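Local atomic coordinates of oligogalacturonate lyase (Vibrio parahaemolyticus RIMD 2210633, PDB entry 3C5M), a protein that probably cleaves oligogalacturonides, short fragments of pectin, by a lyase reaction, and carries a bound manganese ion in a seven-bladed beta-propeller. Residues His242-Pro247 against Ala251-Ser256. Residues are numbered along the deposited sequence; the frame is centred on the assembly and turned at random.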
# COMPACT_ATOMS: atom_id res chain seq x y z
N HIS A 242 -2.16 10.02 -4.39
CA HIS A 242 -1.30 8.87 -4.61
C HIS A 242 0.07 9.06 -3.97
O HIS A 242 1.02 8.40 -4.37
CB HIS A 242 -1.09 8.63 -6.10
CG HIS A 242 -2.36 8.39 -6.85
ND1 HIS A 242 -3.38 7.60 -6.37
CD2 HIS A 242 -2.75 8.79 -8.09
CE1 HIS A 242 -4.34 7.52 -7.27
NE2 HIS A 242 -3.98 8.23 -8.32
N GLU A 243 0.16 9.95 -2.99
CA GLU A 243 1.44 10.21 -2.33
C GLU A 243 2.03 8.96 -1.66
O GLU A 243 1.31 8.10 -1.15
CB GLU A 243 1.30 11.33 -1.29
CG GLU A 243 0.64 10.90 0.03
CD GLU A 243 -0.88 10.99 0.01
OE1 GLU A 243 -1.49 10.85 -1.07
OE2 GLU A 243 -1.47 11.18 1.09
N PHE A 244 3.35 8.87 -1.67
CA PHE A 244 4.02 7.75 -1.05
C PHE A 244 5.52 8.05 -0.91
O PHE A 244 6.14 8.65 -1.79
CB PHE A 244 3.79 6.48 -1.87
CG PHE A 244 4.53 6.44 -3.18
CD1 PHE A 244 5.80 5.89 -3.25
CD2 PHE A 244 3.96 6.97 -4.33
CE1 PHE A 244 6.50 5.87 -4.45
CE2 PHE A 244 4.65 6.96 -5.54
CZ PHE A 244 5.92 6.40 -5.61
N TRP A 245 6.09 7.64 0.21
CA TRP A 245 7.50 7.85 0.46
C TRP A 245 8.27 6.93 -0.45
O TRP A 245 7.87 5.78 -0.67
CB TRP A 245 7.85 7.49 1.91
CG TRP A 245 7.53 8.54 2.91
CD1 TRP A 245 6.71 8.42 4.00
CD2 TRP A 245 8.02 9.88 2.92
NE1 TRP A 245 6.67 9.61 4.69
CE2 TRP A 245 7.46 10.52 4.05
CE3 TRP A 245 8.89 10.60 2.09
CZ2 TRP A 245 7.74 11.86 4.37
CZ3 TRP A 245 9.16 11.93 2.41
CH2 TRP A 245 8.59 12.55 3.53
N ILE A 246 9.36 7.42 -1.02
CA ILE A 246 10.18 6.56 -1.85
C ILE A 246 10.97 5.75 -0.82
O ILE A 246 11.50 6.30 0.13
CB ILE A 246 11.12 7.38 -2.71
CG1 ILE A 246 10.29 8.21 -3.69
CG2 ILE A 246 12.09 6.46 -3.43
CD1 ILE A 246 11.11 9.03 -4.62
N PRO A 247 11.02 4.42 -0.98
CA PRO A 247 11.73 3.50 -0.08
C PRO A 247 12.99 4.03 0.64
O PRO A 247 13.10 3.90 1.86
CB PRO A 247 12.01 2.31 -0.98
CG PRO A 247 10.77 2.24 -1.79
CD PRO A 247 10.54 3.70 -2.17
N ALA A 251 12.53 11.21 -1.03
CA ALA A 251 11.50 12.21 -1.28
C ALA A 251 10.08 11.66 -1.16
O ALA A 251 9.88 10.46 -1.00
CB ALA A 251 11.70 12.83 -2.66
N MSE A 252 9.11 12.56 -1.23
CA MSE A 252 7.70 12.19 -1.17
C MSE A 252 7.15 12.31 -2.58
O MSE A 252 6.93 13.41 -3.06
CB MSE A 252 6.93 13.16 -0.26
CG MSE A 252 5.42 12.95 -0.22
SE MSE A 252 4.87 11.37 0.75
CE MSE A 252 4.64 12.12 2.53
N ALA A 253 6.95 11.18 -3.25
CA ALA A 253 6.43 11.20 -4.61
C ALA A 253 4.91 11.22 -4.63
O ALA A 253 4.26 10.59 -3.79
CB ALA A 253 6.94 10.00 -5.40
N TYR A 254 4.34 11.96 -5.59
CA TYR A 254 2.89 12.02 -5.74
C TYR A 254 2.48 12.40 -7.16
O TYR A 254 3.33 12.63 -8.02
CB TYR A 254 2.29 13.00 -4.74
CG TYR A 254 2.72 14.42 -4.94
CD1 TYR A 254 3.93 14.89 -4.42
CD2 TYR A 254 1.94 15.30 -5.70
CE1 TYR A 254 4.35 16.19 -4.65
CE2 TYR A 254 2.36 16.60 -5.94
CZ TYR A 254 3.56 17.04 -5.42
OH TYR A 254 3.98 18.32 -5.71
N VAL A 255 1.18 12.44 -7.40
CA VAL A 255 0.64 12.77 -8.71
C VAL A 255 -0.29 13.97 -8.62
O VAL A 255 -1.15 14.04 -7.74
CB VAL A 255 -0.15 11.59 -9.29
CG1 VAL A 255 -0.75 11.97 -10.64
CG2 VAL A 255 0.75 10.37 -9.41
N SER A 256 -0.14 14.91 -9.54
CA SER A 256 -1.00 16.08 -9.54
C SER A 256 -1.71 16.23 -10.87
O SER A 256 -1.20 15.81 -11.91
CB SER A 256 -0.18 17.34 -9.24
OG SER A 256 0.79 17.57 -10.25
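Two bends, at chi2 (72°) and chi3 (91°), fold the selenomethionine Met252 back over the indole of Trp245, after a first torsion that sets CG anti to the backbone N. The Met252 SE atom consequently stands 4.2 Å from the centroid of the six-membered ring of Trp245 and close to its normal, a Met-aromatic contact. The Met252 methyl CE covers the same ring, 3.6 Å from Trp245 CE2, as a CH-pi contact displaced toward the rim. Ala251 O meets the indole differently, at the edge and near the ring plane beside CE3, while Trp245 NE1 is hydrogen-bonded to Ile194 O on strand 190-196.

On the other face of the sheet, the Phe244 ring lies across Ala253: the methyl CB sits over the ring, 3.7 Å from Phe244 CZ. Ile246 CG1 flanks the same methyl.

Phe244 and Ala253 form an antiparallel hydrogen-bonded pair, with Phe244 N to Ala253 O at 2.9 Å and Ala253 N to Phe244 O at 3.0 Å. Past the non-hydrogen-bonded pair Trp245-Met252, Ile246 N donates to Ala251 O at 3.1 Å in a straighter bond (165°). These bonds tie strands 238-245 and 252-258 into the first hairpin of a four-stranded propeller blade.

Away from the turn, His242 CD2, at the ring edge, lies 4.0 Å from Val255 CB; the His242 side chain is about 8 Å from the manganese ion. Side-chain contacts across the hairpin are thus mainly apolar and aromatic, backbone bonds fix the register, and the polar ends of Glu243 and Tyr254 are satisfied outside, by Arg217 and Lys232.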